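Cellulase IBT99 (PDB 6WBT) probably hydrolyses 6-phospho-alpha-glucosides as a family 4 glycosidase of gut microorganisms, using bound NAD and a manganese ion. Local coordinates at residues 33-47 with 64-78. Residues are numbered along the deposited sequence; the frame is centred on the assembly and turned at random. Where two conformers were deposited one is given.
Sequences IKELWLYDIDEERQN and VVLKVTVNPKEAFTD. With NAD (nicotinamide-adenine-dinucleotide), chain G.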
loop_
_atom_site.group_PDB
_atom_site.type_symbol
_atom_site.label_atom_id
_atom_site.label_comp_id
_atom_site.label_asym_id
_atom_site.label_seq_id
_atom_site.Cartn_x
_atom_site.Cartn_y
_atom_site.Cartn_z
ATOM N N ILE A 33 -45.284 -7.103 -5.942
ATOM C CA ILE A 33 -45.269 -7.914 -4.729
ATOM C C ILE A 33 -46.147 -9.141 -4.947
ATOM O O ILE A 33 -47.376 -9.039 -4.996
ATOM C CB ILE A 33 -45.738 -7.106 -3.512
ATOM C CG1 ILE A 33 -44.851 -5.873 -3.319
ATOM C CG2 ILE A 33 -45.728 -7.974 -2.264
ATOM C CD1 ILE A 33 -45.305 -4.961 -2.199
ATOM N N LYS A 34 -45.514 -10.310 -5.074
ATOM C CA LYS A 34 -46.266 -11.560 -5.103
ATOM C C LYS A 34 -46.849 -11.872 -3.730
ATOM O O LYS A 34 -48.060 -12.073 -3.587
ATOM C CB LYS A 34 -45.371 -12.704 -5.576
ATOM C CG LYS A 34 -45.895 -14.089 -5.234
ATOM C CD LYS A 34 -44.765 -15.106 -5.232
ATOM C CE LYS A 34 -45.207 -16.437 -4.647
ATOM N NZ LYS A 34 -44.048 -17.351 -4.441
ATOM N N GLU A 35 -45.996 -11.914 -2.707
ATOM C CA GLU A 35 -46.426 -12.149 -1.337
ATOM C C GLU A 35 -45.575 -11.309 -0.396
ATOM O O GLU A 35 -44.429 -10.973 -0.704
ATOM C CB GLU A 35 -46.319 -13.628 -0.943
ATOM C CG GLU A 35 -47.363 -14.530 -1.577
ATOM C CD GLU A 35 -47.194 -15.978 -1.168
ATOM O OE1 GLU A 35 -48.113 -16.530 -0.526
ATOM O OE2 GLU A 35 -46.137 -16.563 -1.481
ATOM N N LEU A 36 -46.150 -10.979 0.757
ATOM C CA LEU A 36 -45.447 -10.279 1.826
ATOM C C LEU A 36 -45.330 -11.226 3.013
ATOM O O LEU A 36 -46.345 -11.691 3.540
ATOM C CB LEU A 36 -46.180 -8.998 2.224
ATOM C CG LEU A 36 -45.421 -8.049 3.156
ATOM C CD1 LEU A 36 -44.242 -7.416 2.432
ATOM C CD2 LEU A 36 -46.348 -6.983 3.721
ATOM N N TRP A 37 -44.099 -11.511 3.427
ATOM C CA TRP A 37 -43.830 -12.479 4.480
ATOM C C TRP A 37 -43.247 -11.783 5.701
ATOM O O TRP A 37 -42.340 -10.954 5.576
ATOM C CB TRP A 37 -42.876 -13.570 3.987
ATOM C CG TRP A 37 -43.542 -14.592 3.118
ATOM C CD1 TRP A 37 -43.814 -14.485 1.786
ATOM C CD2 TRP A 37 -44.024 -15.881 3.524
ATOM N NE1 TRP A 37 -44.434 -15.625 1.336
ATOM C CE2 TRP A 37 -44.575 -16.497 2.383
ATOM C CE3 TRP A 37 -44.043 -16.571 4.739
ATOM C CZ2 TRP A 37 -45.138 -17.772 2.422
ATOM C CZ3 TRP A 37 -44.603 -17.836 4.775
ATOM C CH2 TRP A 37 -45.142 -18.423 3.625
ATOM N N LEU A 38 -43.770 -12.125 6.875
ATOM C CA LEU A 38 -43.258 -11.634 8.148
ATOM C C LEU A 38 -42.668 -12.821 8.897
ATOM O O LEU A 38 -43.401 -13.719 9.323
ATOM C CB LEU A 38 -44.363 -10.964 8.962
ATOM C CG LEU A 38 -45.026 -9.729 8.348
ATOM C CD1 LEU A 38 -46.076 -9.173 9.295
ATOM C CD2 LEU A 38 -43.995 -8.664 7.999
ATOM N N TYR A 39 -41.349 -12.830 9.051
ATOM C CA TYR A 39 -40.646 -13.896 9.749
ATOM C C TYR A 39 -40.049 -13.362 11.042
ATOM O O TYR A 39 -39.539 -12.238 11.086
ATOM C CB TYR A 39 -39.540 -14.495 8.878
ATOM C CG TYR A 39 -38.574 -15.372 9.642
ATOM C CD1 TYR A 39 -38.928 -16.659 10.023
ATOM C CD2 TYR A 39 -37.308 -14.912 9.983
ATOM C CE1 TYR A 39 -38.048 -17.465 10.725
ATOM C CE2 TYR A 39 -36.421 -15.709 10.684
ATOM C CZ TYR A 39 -36.796 -16.983 11.052
ATOM O OH TYR A 39 -35.915 -17.776 11.749
ATOM N N ASP A 40 -40.108 -14.180 12.088
ATOM C CA ASP A 40 -39.576 -13.805 13.389
ATOM C C ASP A 40 -39.397 -15.068 14.216
ATOM O O ASP A 40 -39.981 -16.113 13.922
ATOM C CB ASP A 40 -40.498 -12.812 14.103
ATOM C CG ASP A 40 -39.776 -11.997 15.145
ATOM O OD1 ASP A 40 -39.039 -12.584 15.969
ATOM O OD2 ASP A 40 -39.938 -10.758 15.130
ATOM N N ILE A 41 -38.566 -14.958 15.254
ATOM C CA ILE A 41 -38.380 -16.060 16.191
ATOM C C ILE A 41 -39.333 -15.978 17.376
ATOM O O ILE A 41 -39.518 -16.979 18.080
ATOM C CB ILE A 41 -36.929 -16.120 16.705
ATOM C CG1 ILE A 41 -36.597 -14.867 17.514
ATOM C CG2 ILE A 41 -35.959 -16.285 15.544
ATOM C CD1 ILE A 41 -35.241 -14.913 18.171
ATOM N N ASP A 42 -39.944 -14.820 17.617
ATOM C CA ASP A 42 -40.924 -14.650 18.686
ATOM C C ASP A 42 -42.311 -14.691 18.056
ATOM O O ASP A 42 -42.706 -13.763 17.342
ATOM C CB ASP A 42 -40.686 -13.338 19.437
ATOM C CG ASP A 42 -41.482 -13.243 20.738
ATOM O OD1 ASP A 42 -42.303 -14.143 21.021
ATOM O OD2 ASP A 42 -41.283 -12.265 21.489
ATOM N N GLU A 43 -43.053 -15.765 18.326
ATOM C CA GLU A 43 -44.335 -15.961 17.656
ATOM C C GLU A 43 -45.384 -14.981 18.168
ATOM O O GLU A 43 -46.097 -14.352 17.377
ATOM C CB GLU A 43 -44.808 -17.404 17.840
ATOM C CG GLU A 43 -46.011 -17.789 16.985
ATOM C CD GLU A 43 -46.334 -19.269 17.075
ATOM O OE1 GLU A 43 -45.779 -19.944 17.969
ATOM O OE2 GLU A 43 -47.135 -19.759 16.254
ATOM N N GLU A 44 -45.490 -14.831 19.490
ATOM C CA GLU A 44 -46.546 -13.998 20.058
ATOM C C GLU A 44 -46.318 -12.520 19.758
ATOM O O GLU A 44 -47.274 -11.781 19.495
ATOM C CB GLU A 44 -46.646 -14.233 21.564
ATOM C CG GLU A 44 -46.913 -15.680 21.949
ATOM C CD GLU A 44 -47.977 -16.327 21.083
ATOM O OE1 GLU A 44 -47.636 -17.243 20.305
ATOM O OE2 GLU A 44 -49.154 -15.916 21.174
ATOM N N ARG A 45 -45.063 -12.069 19.799
ATOM C CA ARG A 45 -44.778 -10.667 19.505
ATOM C C ARG A 45 -45.060 -10.341 18.045
ATOM O O ARG A 45 -45.566 -9.257 17.731
ATOM C CB ARG A 45 -43.327 -10.336 19.856
ATOM C CG ARG A 45 -42.936 -8.893 19.569
ATOM C CD ARG A 45 -41.454 -8.655 19.815
ATOM N NE ARG A 45 -41.066 -7.281 19.507
ATOM C CZ ARG A 45 -41.019 -6.300 20.402
ATOM N NH1 ARG A 45 -41.332 -6.536 21.669
ATOM N NH2 ARG A 45 -40.656 -5.079 20.031
ATOM N N GLN A 46 -44.743 -11.266 17.138
ATOM C CA GLN A 46 -44.972 -11.016 15.719
ATOM C C GLN A 46 -46.458 -11.023 15.384
ATOM O O GLN A 46 -46.910 -10.255 14.526
ATOM C CB GLN A 46 -44.228 -12.052 14.877
ATOM C CG GLN A 46 -44.522 -11.960 13.391
ATOM C CD GLN A 46 -43.616 -12.841 12.565
ATOM O OE1 GLN A 46 -42.772 -12.349 11.818
ATOM N NE2 GLN A 46 -43.782 -14.152 12.693
ATOM N N ASN A 47 -47.237 -11.879 16.050
ATOM C CA ASN A 47 -48.667 -11.944 15.765
ATOM C C ASN A 47 -49.381 -10.655 16.151
ATOM O O ASN A 47 -50.374 -10.286 15.515
ATOM C CB ASN A 47 -49.296 -13.139 16.482
ATOM C CG ASN A 47 -48.858 -14.467 15.896
ATOM O OD1 ASN A 47 -48.548 -15.409 16.625
ATOM N ND2 ASN A 47 -48.826 -14.548 14.571
ATOM N N VAL A 64 -52.756 -7.147 -1.457
ATOM C CA VAL A 64 -51.480 -7.776 -1.134
ATOM C C VAL A 64 -51.718 -8.839 -0.069
ATOM O O VAL A 64 -52.210 -8.536 1.024
ATOM C CB VAL A 64 -50.453 -6.738 -0.661
ATOM C CG1 VAL A 64 -49.143 -7.418 -0.291
ATOM C CG2 VAL A 64 -50.227 -5.687 -1.738
ATOM N N VAL A 65 -51.369 -10.084 -0.386
ATOM C CA VAL A 65 -51.530 -11.193 0.547
ATOM C C VAL A 65 -50.382 -11.185 1.547
ATOM O O VAL A 65 -49.213 -11.013 1.177
ATOM C CB VAL A 65 -51.609 -12.529 -0.218
ATOM C CG1 VAL A 65 -50.515 -12.604 -1.275
ATOM C CG2 VAL A 65 -51.511 -13.705 0.742
ATOM N N LEU A 66 -50.711 -11.365 2.823
ATOM C CA LEU A 66 -49.737 -11.352 3.905
ATOM C C LEU A 66 -49.631 -12.741 4.520
ATOM O O LEU A 66 -50.643 -13.323 4.926
ATOM C CB LEU A 66 -50.122 -10.334 4.981
ATOM C CG LEU A 66 -49.223 -10.288 6.219
ATOM C CD1 LEU A 66 -47.829 -9.802 5.858
ATOM C CD2 LEU A 66 -49.839 -9.414 7.298
ATOM N N LYS A 67 -48.410 -13.263 4.590
ATOM C CA LYS A 67 -48.131 -14.545 5.223
ATOM C C LYS A 67 -47.239 -14.317 6.436
ATOM O O LYS A 67 -46.240 -13.595 6.353
ATOM C CB LYS A 67 -47.460 -15.510 4.244
ATOM C CG LYS A 67 -48.197 -15.669 2.923
ATOM C CD LYS A 67 -48.719 -17.085 2.730
ATOM C CE LYS A 67 -49.837 -17.410 3.708
ATOM N NZ LYS A 67 -50.405 -18.766 3.469
ATOM N N VAL A 68 -47.604 -14.926 7.560
ATOM C CA VAL A 68 -46.868 -14.795 8.811
ATOM C C VAL A 68 -46.427 -16.182 9.251
ATOM O O VAL A 68 -47.228 -17.124 9.246
ATOM C CB VAL A 68 -47.717 -14.115 9.901
ATOM C CG1 VAL A 68 -46.927 -14.001 11.196
ATOM C CG2 VAL A 68 -48.182 -12.746 9.432
ATOM N N THR A 69 -45.158 -16.307 9.628
ATOM C CA THR A 69 -44.618 -17.602 10.018
ATOM C C THR A 69 -43.416 -17.401 10.927
ATOM O O THR A 69 -42.811 -16.327 10.966
ATOM C CB THR A 69 -44.215 -18.436 8.798
ATOM O OG1 THR A 69 -43.712 -19.705 9.232
ATOM C CG2 THR A 69 -43.137 -17.719 8.004
ATOM N N VAL A 70 -43.086 -18.462 11.663
ATOM C CA VAL A 70 -41.853 -18.540 12.434
ATOM C C VAL A 70 -40.915 -19.618 11.915
ATOM O O VAL A 70 -39.832 -19.801 12.475
ATOM C CB VAL A 70 -42.140 -18.760 13.934
ATOM C CG1 VAL A 70 -42.889 -17.570 14.515
ATOM C CG2 VAL A 70 -42.927 -20.046 14.143
ATOM N N ASN A 71 -41.300 -20.337 10.861
ATOM C CA ASN A 71 -40.461 -21.381 10.290
ATOM C C ASN A 71 -39.542 -20.772 9.241
ATOM O O ASN A 71 -40.035 -20.173 8.274
ATOM C CB ASN A 71 -41.316 -22.474 9.667
ATOM C CG ASN A 71 -40.486 -23.574 9.028
ATOM O OD1 ASN A 71 -40.284 -23.589 7.814
ATOM N ND2 ASN A 71 -40.005 -24.504 9.846
ATOM N N PRO A 72 -38.218 -20.891 9.381
ATOM C CA PRO A 72 -37.330 -20.240 8.403
ATOM C C PRO A 72 -37.413 -20.844 7.013
ATOM O O PRO A 72 -37.302 -20.112 6.022
ATOM C CB PRO A 72 -35.938 -20.416 9.024
ATOM C CG PRO A 72 -36.063 -21.603 9.911
ATOM C CD PRO A 72 -37.464 -21.563 10.453
ATOM N N LYS A 73 -37.604 -22.162 6.904
ATOM C CA LYS A 73 -37.678 -22.774 5.580
ATOM C C LYS A 73 -38.913 -22.302 4.823
ATOM O O LYS A 73 -38.840 -22.026 3.621
ATOM C CB LYS A 73 -37.666 -24.298 5.694
ATOM C CG LYS A 73 -37.581 -24.998 4.346
ATOM C CD LYS A 73 -37.305 -26.484 4.488
ATOM C CE LYS A 73 -37.085 -27.125 3.125
ATOM N NZ LYS A 73 -36.751 -28.571 3.229
ATOM N N GLU A 74 -40.053 -22.195 5.507
ATOM C CA GLU A 74 -41.244 -21.654 4.861
ATOM C C GLU A 74 -41.097 -20.164 4.581
ATOM O O GLU A 74 -41.647 -19.660 3.595
ATOM C CB GLU A 74 -42.477 -21.913 5.728
ATOM C CG GLU A 74 -43.785 -21.434 5.112
ATOM C CD GLU A 74 -44.984 -21.718 5.995
ATOM O OE1 GLU A 74 -46.032 -21.064 5.805
ATOM O OE2 GLU A 74 -44.879 -22.594 6.879
ATOM N N ALA A 75 -40.349 -19.448 5.422
ATOM C CA ALA A 75 -40.218 -18.004 5.259
ATOM C C ALA A 75 -39.238 -17.642 4.151
ATOM O O ALA A 75 -39.475 -16.688 3.401
ATOM C CB ALA A 75 -39.783 -17.364 6.577
ATOM N N PHE A 76 -38.141 -18.384 4.026
ATOM C CA PHE A 76 -37.058 -18.012 3.127
ATOM C C PHE A 76 -37.016 -18.833 1.844
ATOM O O PHE A 76 -36.121 -18.616 1.025
ATOM C CB PHE A 76 -35.711 -18.121 3.850
ATOM C CG PHE A 76 -35.583 -17.200 5.029
ATOM C CD1 PHE A 76 -35.567 -15.827 4.853
ATOM C CD2 PHE A 76 -35.471 -17.707 6.313
ATOM C CE1 PHE A 76 -35.450 -14.976 5.936
ATOM C CE2 PHE A 76 -35.353 -16.861 7.400
ATOM C CZ PHE A 76 -35.342 -15.495 7.210
ATOM N N THR A 77 -37.948 -19.762 1.644
ATOM C CA THR A 77 -37.969 -20.528 0.404
ATOM C C THR A 77 -38.385 -19.635 -0.757
ATOM O O THR A 77 -39.428 -18.977 -0.704
ATOM C CB THR A 77 -38.922 -21.717 0.517
ATOM O OG1 THR A 77 -38.413 -22.650 1.477
ATOM C CG2 THR A 77 -39.068 -22.413 -0.830
ATOM N N ASP A 78 -37.558 -19.614 -1.806
ATOM C CA ASP A 78 -37.809 -18.810 -3.002
ATOM C C ASP A 78 -37.953 -17.327 -2.668
ATOM O O ASP A 78 -38.661 -16.587 -3.354
ATOM C CB ASP A 78 -39.043 -19.314 -3.761
ATOM C CG ASP A 78 -39.060 -18.868 -5.209
ATOM O OD1 ASP A 78 -38.006 -18.419 -5.706
ATOM O OD2 ASP A 78 -40.130 -18.958 -5.847
HETATM P PA NAD G . -37.700 -4.613 18.401
HETATM O O1A NAD G . -36.992 -5.187 19.582
HETATM O O2A NAD G . -38.939 -3.815 18.646
HETATM O O5B NAD G . -38.021 -5.795 17.362
HETATM C C5B NAD G . -36.936 -6.634 16.879
HETATM C C4B NAD G . -37.504 -7.939 16.373
HETATM O O4B NAD G . -36.423 -8.810 15.943
HETATM C C3B NAD G . -38.316 -8.761 17.388
HETATM O O3B NAD G . -39.546 -9.164 16.800
HETATM C C2B NAD G . -37.420 -9.979 17.640
HETATM O O2B NAD G . -38.114 -11.124 18.087
HETATM C C1B NAD G . -36.787 -10.130 16.265
HETATM N N9A NAD G . -35.600 -10.978 16.241
HETATM C C8A NAD G . -34.639 -11.074 17.216
HETATM N N7A NAD G . -33.687 -11.926 16.929
HETATM C C5A NAD G . -34.045 -12.437 15.691
HETATM C C6A NAD G . -33.439 -13.391 14.851
HETATM N N6A NAD G . -32.307 -14.022 15.147
HETATM N N1A NAD G . -34.059 -13.676 13.681
HETATM C C2A NAD G . -35.200 -13.038 13.390
HETATM N N3A NAD G . -35.858 -12.126 14.100
HETATM C C4A NAD G . -35.225 -11.862 15.255
HETATM O O3 NAD G . -36.671 -3.711 17.566
HETATM P PN NAD G . -36.808 -2.269 16.876
HETATM O O1N NAD G . -38.010 -2.268 15.991
HETATM O O2N NAD G . -36.696 -1.216 17.928
HETATM O O5D NAD G . -35.485 -2.259 15.973
HETATM C C5D NAD G . -35.283 -3.366 15.059
HETATM C C4D NAD G . -33.880 -3.306 14.509
HETATM O O4D NAD G . -33.773 -2.184 13.604
HETATM C C3D NAD G . -32.766 -3.091 15.545
HETATM O O3D NAD G . -31.685 -3.973 15.275
HETATM C C2D NAD G . -32.379 -1.635 15.268
HETATM O O2D NAD G . -31.102 -1.258 15.755
HETATM C C1D NAD G . -32.485 -1.610 13.749
HETATM N N1N NAD G . -32.509 -0.225 13.201
HETATM C C2N NAD G . -31.409 0.270 12.553
HETATM C C3N NAD G . -31.402 1.566 12.060
HETATM C C7N NAD G . -30.180 2.029 11.307
HETATM O O7N NAD G . -29.816 3.197 11.409
HETATM N N7N NAD G . -29.566 1.148 10.530
HETATM C C4N NAD G . -32.519 2.371 12.261
HETATM C C5N NAD G . -33.632 1.849 12.883
HETATM C C6N NAD G . -33.609 0.551 13.342
HETATM O O HOH W 1 -37.315 -19.279 13.764
#
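The backbone oxygen of L36 accepts the amide of K67 at 2.8 Å from O to N, in an almost straight bond (174°). With L36 N to V65 O, L38 N to K67 O and T69 N to L38 O, it joins strands 35-39 and 66-69 in parallel. K67 lies alongside W37, its CB 3.4 Å from the centroid of the six-membered ring; the long aliphatic part of a lysine suits this place, because it can roof an indole while the bent chain leads its amine away from the ring. The other indole face meets E74 O near the rim, K6 makes a cation-pi contact with the same indole, and T69 CG2 sits at the ring edge, 3.5 Å from CZ3. Farther along, Y39 has CG anti to its backbone N (chi1 167°), which carries the ring under helix 72-76. There the edge of F76 meets its face in a T-shaped pair, centroids 4.8 Å apart and planes at 63°, and small A75 lets the helix come close, its CB 3.6 Å from Y39 CD1. A water bridges the phenol OH and V70 O. N71 caps this helix, its OD1 taking E74 N at 2.7 Å. On the opposite sheet face L36, L38, L66 and V68 form an apolar layer; L38 and L66 pack on V53 of helix 43-60, L36 on V21 and L24 of helix 17-25. Just past the strand, the D40 carboxylate receives the adenosine ribose hydroxyl O2B on OD1, 2.7 Å away: an acidic residue directly after the second strand of a beta-alpha-beta unit, characteristic of NAD-binding Rossmann folds.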